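NAD-dependent dehydrogenase (Rhizobium meliloti, PDB 4Z0P) reduces glyoxylate and hydroxypyruvate using NADPH, and binds NADPH and oxalate together in this crystal. Local coordinates at residues S6-F14 with L45-S56; L200-F211 with F230-V240. All coordinates share one frame; numbering follows the deposited sequence.

Contact 1 (S6-F14 with L45-S56); sequences SPVIVDLKF and LSGIDYAVVWKS. With OXD (oxalic acid), chain C.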
loop_
_atom_site.group_PDB
_atom_site.type_symbol
_atom_site.label_atom_id
_atom_site.label_comp_id
_atom_site.label_asym_id
_atom_site.label_seq_id
_atom_site.Cartn_x
_atom_site.Cartn_y
_atom_site.Cartn_z
ATOM N N SER A 6 1.992 -44.286 -2.373
ATOM C CA SER A 6 0.641 -43.785 -2.487
ATOM C C SER A 6 0.564 -42.668 -3.513
ATOM O O SER A 6 1.426 -41.767 -3.520
ATOM C CB SER A 6 0.133 -43.235 -1.157
ATOM O OG SER A 6 -1.153 -42.676 -1.358
ATOM N N PRO A 7 -0.472 -42.709 -4.367
ATOM C CA PRO A 7 -0.805 -41.491 -5.116
ATOM C C PRO A 7 -1.201 -40.319 -4.227
ATOM O O PRO A 7 -1.418 -40.476 -3.007
ATOM C CB PRO A 7 -2.011 -41.911 -5.977
ATOM C CG PRO A 7 -1.945 -43.404 -6.050
ATOM C CD PRO A 7 -1.349 -43.840 -4.737
ATOM N N VAL A 8 -1.304 -39.147 -4.846
ATOM C CA VAL A 8 -1.793 -37.954 -4.173
ATOM C C VAL A 8 -2.966 -37.476 -4.989
ATOM O O VAL A 8 -2.838 -37.275 -6.198
ATOM C CB VAL A 8 -0.747 -36.814 -4.097
ATOM C CG1 VAL A 8 -1.319 -35.596 -3.380
ATOM C CG2 VAL A 8 0.502 -37.276 -3.373
ATOM N N ILE A 9 -4.107 -37.342 -4.329
ATOM C CA ILE A 9 -5.305 -36.771 -4.945
ATOM C C ILE A 9 -5.222 -35.244 -4.830
ATOM O O ILE A 9 -4.945 -34.719 -3.758
ATOM C CB ILE A 9 -6.561 -37.235 -4.198
ATOM C CG1 ILE A 9 -6.762 -38.742 -4.405
ATOM C CG2 ILE A 9 -7.790 -36.456 -4.640
ATOM C CD1 ILE A 9 -7.624 -39.397 -3.339
ATOM N N VAL A 10 -5.504 -34.577 -5.948
ATOM C CA VAL A 10 -5.548 -33.109 -6.020
ATOM C C VAL A 10 -6.981 -32.735 -6.451
ATOM O O VAL A 10 -7.430 -33.076 -7.549
ATOM C CB VAL A 10 -4.501 -32.560 -7.007
ATOM C CG1 VAL A 10 -4.638 -31.046 -7.155
ATOM C CG2 VAL A 10 -3.089 -32.913 -6.535
ATOM N N ASP A 11 -7.704 -32.059 -5.549
ATOM C CA ASP A 11 -9.077 -31.604 -5.818
ATOM C C ASP A 11 -9.205 -30.161 -5.356
ATOM O O ASP A 11 -9.761 -29.881 -4.287
ATOM C CB ASP A 11 -10.104 -32.495 -5.124
ATOM C CG ASP A 11 -11.510 -32.187 -5.520
ATOM O OD1 ASP A 11 -11.756 -31.461 -6.487
ATOM O OD2 ASP A 11 -12.416 -32.688 -4.849
ATOM N N LEU A 12 -8.684 -29.257 -6.187
ATOM C CA LEU A 12 -8.528 -27.857 -5.841
ATOM C C LEU A 12 -9.306 -26.967 -6.766
ATOM O O LEU A 12 -8.963 -26.874 -7.941
ATOM C CB LEU A 12 -7.054 -27.459 -5.977
ATOM C CG LEU A 12 -6.075 -28.123 -5.014
ATOM C CD1 LEU A 12 -4.634 -27.778 -5.393
ATOM C CD2 LEU A 12 -6.370 -27.718 -3.597
ATOM N N LYS A 13 -10.301 -26.252 -6.229
ATOM C CA LYS A 13 -11.073 -25.329 -7.041
ATOM C C LYS A 13 -10.338 -23.995 -7.077
ATOM O O LYS A 13 -10.764 -23.025 -6.466
ATOM C CB LYS A 13 -12.497 -25.181 -6.514
ATOM C CG LYS A 13 -13.458 -24.456 -7.427
ATOM C CD LYS A 13 -14.899 -24.901 -7.154
ATOM C CE LYS A 13 -15.930 -24.052 -7.888
ATOM N NZ LYS A 13 -16.296 -22.826 -7.125
ATOM N N PHE A 14 -9.213 -23.985 -7.785
ATOM C CA PHE A 14 -8.381 -22.815 -8.005
ATOM C C PHE A 14 -8.443 -22.526 -9.507
ATOM O O PHE A 14 -9.072 -23.267 -10.271
ATOM C CB PHE A 14 -6.919 -23.129 -7.657
ATOM C CG PHE A 14 -6.628 -23.316 -6.194
ATOM C CD1 PHE A 14 -7.513 -22.950 -5.181
ATOM C CD2 PHE A 14 -5.390 -23.825 -5.835
ATOM C CE1 PHE A 14 -7.165 -23.124 -3.848
ATOM C CE2 PHE A 14 -5.054 -24.001 -4.509
ATOM C CZ PHE A 14 -5.938 -23.672 -3.521
ATOM N N LEU A 45 -10.934 -44.376 -5.581
ATOM C CA LEU A 45 -9.872 -43.729 -4.841
ATOM C C LEU A 45 -9.551 -44.404 -3.506
ATOM O O LEU A 45 -8.890 -43.793 -2.651
ATOM C CB LEU A 45 -10.179 -42.244 -4.656
ATOM C CG LEU A 45 -10.407 -41.455 -5.959
ATOM C CD1 LEU A 45 -10.861 -40.021 -5.667
ATOM C CD2 LEU A 45 -9.157 -41.464 -6.816
ATOM N N SER A 46 -9.988 -45.653 -3.346
ATOM C CA SER A 46 -9.581 -46.417 -2.173
ATOM C C SER A 46 -8.086 -46.704 -2.174
ATOM O O SER A 46 -7.445 -46.747 -3.210
ATOM C CB SER A 46 -10.338 -47.741 -2.099
ATOM O OG SER A 46 -11.730 -47.534 -2.111
ATOM N N GLY A 47 -7.539 -46.904 -0.992
ATOM C CA GLY A 47 -6.134 -47.225 -0.835
ATOM C C GLY A 47 -5.158 -46.088 -1.027
ATOM O O GLY A 47 -3.962 -46.309 -0.958
ATOM N N ILE A 48 -5.666 -44.868 -1.211
ATOM C CA ILE A 48 -4.845 -43.691 -1.419
ATOM C C ILE A 48 -4.743 -42.923 -0.102
ATOM O O ILE A 48 -5.752 -42.688 0.567
ATOM C CB ILE A 48 -5.438 -42.794 -2.532
ATOM C CG1 ILE A 48 -5.418 -43.557 -3.865
ATOM C CG2 ILE A 48 -4.669 -41.472 -2.618
ATOM C CD1 ILE A 48 -6.120 -42.831 -4.984
ATOM N N ASP A 49 -3.520 -42.527 0.244
ATOM C CA ASP A 49 -3.214 -41.994 1.573
ATOM C C ASP A 49 -3.380 -40.481 1.725
ATOM O O ASP A 49 -3.572 -40.001 2.849
ATOM C CB ASP A 49 -1.785 -42.335 1.966
ATOM C CG ASP A 49 -1.542 -43.817 2.201
ATOM O OD1 ASP A 49 -2.463 -44.654 2.145
ATOM O OD2 ASP A 49 -0.366 -44.117 2.418
ATOM N N TYR A 50 -3.266 -39.714 0.632
ATOM C CA TYR A 50 -3.141 -38.261 0.731
ATOM C C TYR A 50 -4.042 -37.558 -0.279
ATOM O O TYR A 50 -4.172 -38.011 -1.422
ATOM C CB TYR A 50 -1.697 -37.834 0.437
ATOM C CG TYR A 50 -0.667 -38.595 1.218
ATOM C CD1 TYR A 50 -0.674 -38.570 2.602
ATOM C CD2 TYR A 50 0.333 -39.347 0.577
ATOM C CE1 TYR A 50 0.266 -39.276 3.335
ATOM C CE2 TYR A 50 1.278 -40.054 1.312
ATOM C CZ TYR A 50 1.234 -40.019 2.696
ATOM O OH TYR A 50 2.159 -40.720 3.461
ATOM N N ALA A 51 -4.670 -36.468 0.165
ATOM C CA ALA A 51 -5.481 -35.596 -0.702
ATOM C C ALA A 51 -5.221 -34.154 -0.331
ATOM O O ALA A 51 -5.021 -33.851 0.856
ATOM C CB ALA A 51 -6.938 -35.911 -0.541
ATOM N N VAL A 52 -5.157 -33.296 -1.350
ATOM C CA VAL A 52 -5.010 -31.849 -1.205
ATOM C C VAL A 52 -6.263 -31.225 -1.779
ATOM O O VAL A 52 -6.579 -31.452 -2.954
ATOM C CB VAL A 52 -3.774 -31.293 -1.965
ATOM C CG1 VAL A 52 -3.487 -29.864 -1.475
ATOM C CG2 VAL A 52 -2.573 -32.185 -1.790
ATOM N N VAL A 53 -7.036 -30.533 -0.934
ATOM C CA VAL A 53 -8.444 -30.244 -1.263
ATOM C C VAL A 53 -8.796 -28.779 -1.016
ATOM O O VAL A 53 -8.324 -28.160 -0.056
ATOM C CB VAL A 53 -9.412 -31.174 -0.511
ATOM C CG1 VAL A 53 -9.096 -32.640 -0.843
ATOM C CG2 VAL A 53 -9.425 -30.919 1.001
ATOM N N TRP A 54 -9.657 -28.246 -1.881
ATOM C CA TRP A 54 -10.239 -26.920 -1.717
ATOM C C TRP A 54 -11.577 -26.882 -2.429
ATOM O O TRP A 54 -11.623 -27.103 -3.627
ATOM C CB TRP A 54 -9.333 -25.843 -2.298
ATOM C CG TRP A 54 -9.763 -24.467 -1.896
ATOM C CD1 TRP A 54 -10.303 -23.484 -2.682
ATOM C CD2 TRP A 54 -9.683 -23.917 -0.568
ATOM N NE1 TRP A 54 -10.548 -22.342 -1.917
ATOM C CE2 TRP A 54 -10.178 -22.591 -0.622
ATOM C CE3 TRP A 54 -9.234 -24.423 0.657
ATOM C CZ2 TRP A 54 -10.248 -21.773 0.519
ATOM C CZ3 TRP A 54 -9.307 -23.601 1.784
ATOM C CH2 TRP A 54 -9.805 -22.307 1.696
ATOM N N LYS A 55 -12.654 -26.636 -1.678
ATOM C CA LYS A 55 -14.016 -26.595 -2.217
ATOM C C LYS A 55 -14.375 -27.884 -2.945
ATOM O O LYS A 55 -14.980 -27.865 -4.027
ATOM C CB LYS A 55 -14.217 -25.342 -3.096
ATOM C CG LYS A 55 -14.185 -24.070 -2.304
ATOM C CD LYS A 55 -14.278 -22.866 -3.240
ATOM C CE LYS A 55 -14.787 -21.648 -2.516
ATOM N NZ LYS A 55 -14.745 -20.483 -3.439
ATOM N N SER A 56 -14.001 -29.007 -2.341
ATOM C CA SER A 56 -14.132 -30.304 -2.986
ATOM C C SER A 56 -15.605 -30.784 -2.992
ATOM O O SER A 56 -16.436 -30.287 -2.257
ATOM C CB SER A 56 -13.160 -31.311 -2.357
ATOM O OG SER A 56 -13.203 -31.275 -0.958
HETATM C C1 OXD C . -7.573 -19.503 2.554
HETATM C C2 OXD C . -8.448 -18.760 1.655
HETATM O O3 OXD C . -6.370 -19.704 2.245
HETATM O O4 OXD C . -8.247 -18.799 0.432
HETATM O O5 OXD C . -8.065 -19.936 3.617
HETATM O O6 OXD C . -9.389 -18.103 2.123
HETATM O O HOH W 1 -12.592 -28.949 -5.655
HETATM O O HOH W 2 -11.455 -20.655 -4.273
#
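Ser-6 OG takes the backbone N-H of Asp-49 (N to OG 2.9 Å) and gives its own proton to Pro-7 O. This second bond lies in the carbonyl plane, on a lone pair. With OG anti to the Ser-6 backbone N (chi1 176°), the hydroxyl ties the loop ahead of strand 8-12 to Asp-49, the residue just before strand 50-54.

From there strands 8-12 and 50-54 run parallel. Val-52 is held through both its backbone N and its O: N donates to Ile-9 O at 2.8 Å, and O accepts from Asp-11 N at 2.9 Å. Lys-13 N closes the ladder on Trp-54 O.

Ile-9 CD1 sits 3.7 Å from Ile-48 CG2, the two side chains at about a right angle, and it also meets Leu-45 CD1. On the face of Val-52 and Trp-54, Leu-12 CD2 packs against Trp-54 CB.

Phe-14 CE1 lies over one face of the indole, 3.4 Å from Trp-54 CD1, with the ring planes at 48°. Trp-54 NE1 donates to a water at the indole edge. The far end, CH2, is 3.5 Å from oxalate O5. The strand pairing and Phe-14 probably restrain the Trp-54 ring, which presents carbon, not a polar atom, to the oxalate pocket.

Contact 2 (L200-F211 with F230-V240); sequences LLPLTPDTRGIF and FINAGRGGSQV. With NDP (NADPH dihydro-nicotinamide-adenine-dinucleotide phosphate), chain H; OXD (oxalic acid), chain C.
Backbone hydrogen bonds join the turn at 207-210 to the short 3-10 segment 236-238 and the residues after it. Gly-209 N donates to Gly-237 O at 3.0 Å. Phe-211 N donates to Ser-238 O, and Val-240 N returns a bond to Phe-211 O.

Side-chain polar contacts centre on Ser-238 OG. It lies 3.1 Å from Thr-207 O and 3.2 Å from Thr-207 OG1, which itself donates to Pro-202 O. One water bridges Leu-201 O, Arg-235 N and Ser-238 OG. A second links Leu-201 N to Asn-232 OD1, the atom that also accepts from Gly-234 N in an Asx turn. Gln-239 OE1 lies in the amide plane of Asn-232, whose ND2 donates to it from above the Gln-239 carbonyl plane.

Apolar packing centres on Phe-211. Phe-230 CZ lies over one face of its ring, 3.5 Å from Phe-211 CG, with the planes at 52°. Ile-210 CG2 covers the opposite face. Nearer the cofactor, Leu-203 CB rests 3.6 Å from Arg-235 CB.

Ligand contacts come from both segments. Ala-233 O accepts from the nicotinamide amide N7N at 2.9 Å. Leu-201 CD2 touches the adenosine, and Pro-202 reaches from the adenosine to O3D of the nicotinamide ribose. The Arg-235 chain bends at chi2 (-74°), and its guanidinium reaches oxalate edge-on. NH1 bonds O6 at 2.8 Å and NH2 bonds O5, while NADPH O2D lies over one face. The guanidinium thus turns its NH1 and NH2 to oxalate while a salt bridge from Asp-78 holds NE, which fixes its orientation beside the nicotinamide.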
loop_
_atom_site.group_PDB
_atom_site.type_symbol
_atom_site.label_atom_id
_atom_site.label_comp_id
_atom_site.label_asym_id
_atom_site.label_seq_id
_atom_site.Cartn_x
_atom_site.Cartn_y
_atom_site.Cartn_z
ATOM N N LEU A 200 -8.722 -10.627 10.598
ATOM C CA LEU A 200 -7.940 -11.783 10.152
ATOM C C LEU A 200 -8.181 -12.980 11.080
ATOM O O LEU A 200 -7.257 -13.664 11.488
ATOM C CB LEU A 200 -6.472 -11.433 10.086
ATOM C CG LEU A 200 -6.125 -10.539 8.883
ATOM C CD1 LEU A 200 -4.711 -9.986 9.027
ATOM C CD2 LEU A 200 -6.282 -11.276 7.574
ATOM N N LEU A 201 -9.450 -13.201 11.382
ATOM C CA LEU A 201 -9.904 -14.333 12.202
ATOM C C LEU A 201 -10.368 -15.475 11.298
ATOM O O LEU A 201 -10.901 -15.241 10.216
ATOM C CB LEU A 201 -11.101 -13.927 13.058
ATOM C CG LEU A 201 -10.877 -12.962 14.232
ATOM C CD1 LEU A 201 -12.204 -12.430 14.739
ATOM C CD2 LEU A 201 -10.084 -13.644 15.336
ATOM N N PRO A 202 -10.208 -16.718 11.757
ATOM C CA PRO A 202 -10.931 -17.835 11.130
ATOM C C PRO A 202 -12.430 -17.705 11.372
ATOM O O PRO A 202 -12.839 -16.962 12.274
ATOM C CB PRO A 202 -10.386 -19.072 11.830
ATOM C CG PRO A 202 -9.767 -18.571 13.102
ATOM C CD PRO A 202 -9.578 -17.091 13.034
ATOM N N LEU A 203 -13.221 -18.380 10.537
ATOM C CA LEU A 203 -14.635 -18.622 10.836
ATOM C C LEU A 203 -14.719 -19.831 11.718
ATOM O O LEU A 203 -14.302 -20.929 11.325
ATOM C CB LEU A 203 -15.484 -18.878 9.588
ATOM C CG LEU A 203 -16.994 -19.073 9.860
ATOM C CD1 LEU A 203 -17.633 -17.923 10.614
ATOM C CD2 LEU A 203 -17.730 -19.324 8.563
ATOM N N THR A 204 -15.288 -19.635 12.900
ATOM C CA THR A 204 -15.634 -20.724 13.798
ATOM C C THR A 204 -17.001 -20.405 14.380
ATOM O O THR A 204 -17.476 -19.272 14.255
ATOM C CB THR A 204 -14.642 -20.833 14.961
ATOM O OG1 THR A 204 -14.832 -19.711 15.830
ATOM C CG2 THR A 204 -13.214 -20.847 14.429
ATOM N N PRO A 205 -17.583 -21.351 15.110
ATOM C CA PRO A 205 -18.841 -20.989 15.760
ATOM C C PRO A 205 -18.722 -19.786 16.693
ATOM O O PRO A 205 -19.638 -18.976 16.779
ATOM C CB PRO A 205 -19.229 -22.279 16.474
ATOM C CG PRO A 205 -18.671 -23.340 15.595
ATOM C CD PRO A 205 -17.333 -22.808 15.207
ATOM N N ASP A 206 -17.561 -19.606 17.301
ATOM C CA ASP A 206 -17.348 -18.482 18.198
ATOM C C ASP A 206 -17.074 -17.158 17.486
ATOM O O ASP A 206 -17.201 -16.119 18.101
ATOM C CB ASP A 206 -16.191 -18.780 19.172
ATOM C CG ASP A 206 -16.530 -19.816 20.195
ATOM O OD1 ASP A 206 -17.706 -20.043 20.475
ATOM O OD2 ASP A 206 -15.588 -20.418 20.727
ATOM N N THR A 207 -16.693 -17.173 16.215
ATOM C CA THR A 207 -16.482 -15.911 15.471
ATOM C C THR A 207 -17.607 -15.600 14.492
ATOM O O THR A 207 -17.553 -14.596 13.775
ATOM C CB THR A 207 -15.149 -15.879 14.708
ATOM O OG1 THR A 207 -15.180 -16.754 13.578
ATOM C CG2 THR A 207 -13.977 -16.247 15.604
ATOM N N ARG A 208 -18.641 -16.423 14.473
ATOM C CA ARG A 208 -19.742 -16.189 13.556
ATOM C C ARG A 208 -20.471 -14.901 13.935
ATOM O O ARG A 208 -20.859 -14.730 15.085
ATOM C CB ARG A 208 -20.731 -17.354 13.613
ATOM C CG ARG A 208 -21.615 -17.400 12.391
ATOM C CD ARG A 208 -22.507 -18.621 12.423
ATOM N NE ARG A 208 -23.186 -18.739 11.148
ATOM C CZ ARG A 208 -22.826 -19.516 10.137
ATOM N NH1 ARG A 208 -21.741 -20.290 10.192
ATOM N NH2 ARG A 208 -23.572 -19.506 9.038
ATOM N N GLY A 209 -20.651 -13.993 12.972
ATOM C CA GLY A 209 -21.366 -12.744 13.217
ATOM C C GLY A 209 -20.764 -11.781 14.234
ATOM O O GLY A 209 -21.468 -10.912 14.748
ATOM N N ILE A 210 -19.460 -11.894 14.488
ATOM C CA ILE A 210 -18.774 -11.065 15.461
ATOM C C ILE A 210 -18.699 -9.590 15.004
ATOM O O ILE A 210 -18.777 -8.675 15.822
ATOM C CB ILE A 210 -17.359 -11.637 15.803
ATOM C CG1 ILE A 210 -16.759 -10.968 17.046
ATOM C CG2 ILE A 210 -16.398 -11.525 14.664
ATOM C CD1 ILE A 210 -15.524 -11.683 17.566
ATOM N N PHE A 211 -18.595 -9.372 13.706
ATOM C CA PHE A 211 -18.480 -7.998 13.188
ATOM C C PHE A 211 -19.894 -7.504 12.887
ATOM O O PHE A 211 -20.423 -7.707 11.793
ATOM C CB PHE A 211 -17.601 -7.933 11.951
ATOM C CG PHE A 211 -16.209 -8.516 12.140
ATOM C CD1 PHE A 211 -15.316 -7.956 13.045
ATOM C CD2 PHE A 211 -15.785 -9.589 11.370
ATOM C CE1 PHE A 211 -14.021 -8.459 13.190
ATOM C CE2 PHE A 211 -14.494 -10.091 11.501
ATOM C CZ PHE A 211 -13.604 -9.532 12.413
ATOM N N PHE A 230 -13.813 -0.432 8.363
ATOM C CA PHE A 230 -13.818 -1.879 8.572
ATOM C C PHE A 230 -13.211 -2.594 7.378
ATOM O O PHE A 230 -13.665 -2.426 6.235
ATOM C CB PHE A 230 -15.244 -2.385 8.770
ATOM C CG PHE A 230 -15.348 -3.877 8.932
ATOM C CD1 PHE A 230 -14.568 -4.553 9.874
ATOM C CD2 PHE A 230 -16.241 -4.615 8.180
ATOM C CE1 PHE A 230 -14.683 -5.932 10.051
ATOM C CE2 PHE A 230 -16.359 -5.997 8.353
ATOM C CZ PHE A 230 -15.580 -6.657 9.290
ATOM N N ILE A 231 -12.219 -3.437 7.655
ATOM C CA ILE A 231 -11.487 -4.165 6.613
ATOM C C ILE A 231 -11.516 -5.633 6.990
ATOM O O ILE A 231 -11.062 -6.003 8.096
ATOM C CB ILE A 231 -10.035 -3.675 6.552
ATOM C CG1 ILE A 231 -9.984 -2.210 6.103
ATOM C CG2 ILE A 231 -9.160 -4.582 5.672
ATOM C CD1 ILE A 231 -8.681 -1.551 6.490
ATOM N N ASN A 232 -12.121 -6.471 6.149
ATOM C CA ASN A 232 -12.181 -7.904 6.464
ATOM C C ASN A 232 -11.640 -8.792 5.368
ATOM O O ASN A 232 -12.104 -8.737 4.227
ATOM C CB ASN A 232 -13.607 -8.347 6.803
ATOM C CG ASN A 232 -13.672 -9.756 7.418
ATOM O OD1 ASN A 232 -12.677 -10.317 7.890
ATOM N ND2 ASN A 232 -14.860 -10.309 7.441
ATOM N N ALA A 233 -10.651 -9.603 5.715
ATOM C CA ALA A 233 -10.152 -10.646 4.818
ATOM C C ALA A 233 -10.054 -11.997 5.498
ATOM O O ALA A 233 -9.325 -12.885 5.014
ATOM C CB ALA A 233 -8.802 -10.258 4.224
ATOM N N GLY A 234 -10.814 -12.174 6.574
ATOM C CA GLY A 234 -10.906 -13.462 7.248
ATOM C C GLY A 234 -11.929 -14.343 6.565
ATOM O O GLY A 234 -11.627 -15.022 5.562
ATOM N N ARG A 235 -13.156 -14.314 7.085
ATOM C CA ARG A 235 -14.262 -15.026 6.459
ATOM C C ARG A 235 -15.515 -14.200 6.528
ATOM O O ARG A 235 -15.757 -13.490 7.508
ATOM C CB ARG A 235 -14.506 -16.347 7.182
ATOM C CG ARG A 235 -13.472 -17.422 6.894
ATOM C CD ARG A 235 -13.682 -17.970 5.510
ATOM N NE ARG A 235 -12.743 -19.009 5.130
ATOM C CZ ARG A 235 -11.586 -18.821 4.529
ATOM N NH1 ARG A 235 -11.131 -17.598 4.256
ATOM N NH2 ARG A 235 -10.855 -19.868 4.196
ATOM N N GLY A 236 -16.339 -14.330 5.497
ATOM C CA GLY A 236 -17.607 -13.631 5.420
ATOM C C GLY A 236 -18.598 -13.967 6.505
ATOM O O GLY A 236 -19.333 -13.104 6.978
ATOM N N GLY A 237 -18.584 -15.209 6.954
ATOM C CA GLY A 237 -19.511 -15.613 8.004
ATOM C C GLY A 237 -19.281 -14.929 9.347
ATOM O O GLY A 237 -20.138 -14.999 10.225
ATOM N N SER A 238 -18.128 -14.275 9.519
ATOM C CA SER A 238 -17.848 -13.511 10.731
ATOM C C SER A 238 -18.504 -12.131 10.742
ATOM O O SER A 238 -18.501 -11.473 11.776
ATOM C CB SER A 238 -16.339 -13.388 10.975
ATOM O OG SER A 238 -15.773 -14.668 11.208
ATOM N N GLN A 239 -19.080 -11.686 9.624
ATOM C CA GLN A 239 -19.671 -10.359 9.575
ATOM C C GLN A 239 -21.162 -10.405 9.329
ATOM O O GLN A 239 -21.713 -11.403 8.826
ATOM C CB GLN A 239 -18.970 -9.495 8.520
ATOM C CG GLN A 239 -19.353 -9.801 7.081
ATOM C CD GLN A 239 -18.292 -9.431 6.066
ATOM O OE1 GLN A 239 -17.162 -9.056 6.401
ATOM N NE2 GLN A 239 -18.656 -9.541 4.789
ATOM N N VAL A 240 -21.826 -9.333 9.752
ATOM C CA VAL A 240 -23.263 -9.163 9.536
ATOM C C VAL A 240 -23.405 -8.066 8.491
ATOM O O VAL A 240 -23.330 -6.869 8.812
ATOM C CB VAL A 240 -24.023 -8.813 10.837
ATOM C CG1 VAL A 240 -25.520 -8.761 10.592
ATOM C CG2 VAL A 240 -23.706 -9.835 11.915
HETATM P PA NDP H . -4.072 -18.599 12.698
HETATM O O1A NDP H . -4.695 -19.877 13.239
HETATM O O2A NDP H . -2.583 -18.528 12.645
HETATM O O5B NDP H . -4.608 -17.424 13.614
HETATM C C5B NDP H . -5.945 -17.308 14.052
HETATM C C4B NDP H . -6.003 -16.221 15.091
HETATM O O4B NDP H . -7.379 -16.007 15.393
HETATM C C3B NDP H . -5.317 -16.576 16.408
HETATM O O3B NDP H . -4.712 -15.390 16.913
HETATM C C2B NDP H . -6.470 -17.005 17.290
HETATM O O2B NDP H . -6.268 -16.813 18.676
HETATM C C1B NDP H . -7.534 -16.058 16.801
HETATM N N9A NDP H . -8.866 -16.553 17.186
HETATM C C8A NDP H . -9.539 -17.644 16.769
HETATM N N7A NDP H . -10.720 -17.782 17.329
HETATM C C5A NDP H . -10.814 -16.706 18.166
HETATM C C6A NDP H . -11.808 -16.275 19.067
HETATM N N6A NDP H . -12.977 -16.936 19.236
HETATM N N1A NDP H . -11.588 -15.133 19.775
HETATM C C2A NDP H . -10.430 -14.479 19.603
HETATM N N3A NDP H . -9.417 -14.797 18.791
HETATM C C4A NDP H . -9.680 -15.927 18.085
HETATM O O3 NDP H . -4.781 -18.391 11.261
HETATM P PN NDP H . -4.087 -17.541 10.065
HETATM O O1N NDP H . -3.584 -16.236 10.583
HETATM O O2N NDP H . -3.170 -18.409 9.279
HETATM O O5D NDP H . -5.378 -17.368 9.149
HETATM C C5D NDP H . -6.479 -16.628 9.639
HETATM C C4D NDP H . -7.679 -16.776 8.716
HETATM O O4D NDP H . -7.507 -15.981 7.541
HETATM C C3D NDP H . -7.939 -18.164 8.147
HETATM O O3D NDP H . -8.606 -18.998 9.116
HETATM C C2D NDP H . -8.789 -17.931 6.914
HETATM O O2D NDP H . -10.188 -17.971 7.251
HETATM C C1D NDP H . -8.397 -16.475 6.553
HETATM N N1N NDP H . -7.756 -16.370 5.239
HETATM C C2N NDP H . -8.350 -15.646 4.212
HETATM C C3N NDP H . -7.761 -15.519 2.989
HETATM C C7N NDP H . -8.296 -14.622 1.913
HETATM O O7N NDP H . -7.860 -14.780 0.755
HETATM N N7N NDP H . -9.209 -13.719 2.197
HETATM C C4N NDP H . -6.484 -16.224 2.724
HETATM C C5N NDP H . -5.933 -16.990 3.869
HETATM C C6N NDP H . -6.532 -17.026 5.045
HETATM P P2B NDP H . -5.286 -17.774 19.516
HETATM O O1X NDP H . -3.907 -17.366 19.066
HETATM O O2X NDP H . -5.598 -17.361 20.943
HETATM O O3X NDP H . -5.652 -19.172 19.180
HETATM C C1 OXD C . -7.573 -19.503 2.554
HETATM C C2 OXD C . -8.448 -18.760 1.655
HETATM O O3 OXD C . -6.370 -19.704 2.245
HETATM O O4 OXD C . -8.247 -18.799 0.432
HETATM O O5 OXD C . -8.065 -19.936 3.617
HETATM O O6 OXD C . -9.389 -18.103 2.123
HETATM O O HOH W 3 -11.840 -11.747 10.210
HETATM O O HOH W 4 -13.325 -14.129 10.032
#

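Overall arrangement
Contact 1 closes before contact 2 opens along the chain, and their centres are 28 Å apart. Contact 1 pairs two neighbouring strands of the five-stranded parallel sheet, in the N-terminal part of the chain. Contact 2 joins the loop after strand 196-199 to the end of strand 229-232 and the loop after it; these strands are neighbours in the seven-stranded parallel sheet of the Rossmann-type NAD-binding domain. The two sheets are separate, but the contacts meet at oxalate: Trp-54 CH2 packs 3.6 Å from Arg-235 NH2. His-283 and the backbone N atoms of Ala-75 and Gly-76 also bond the ligand. The pocket therefore lies between the two sheets, as in other D-2-hydroxyacid dehydrogenases, where the active site sits between domains.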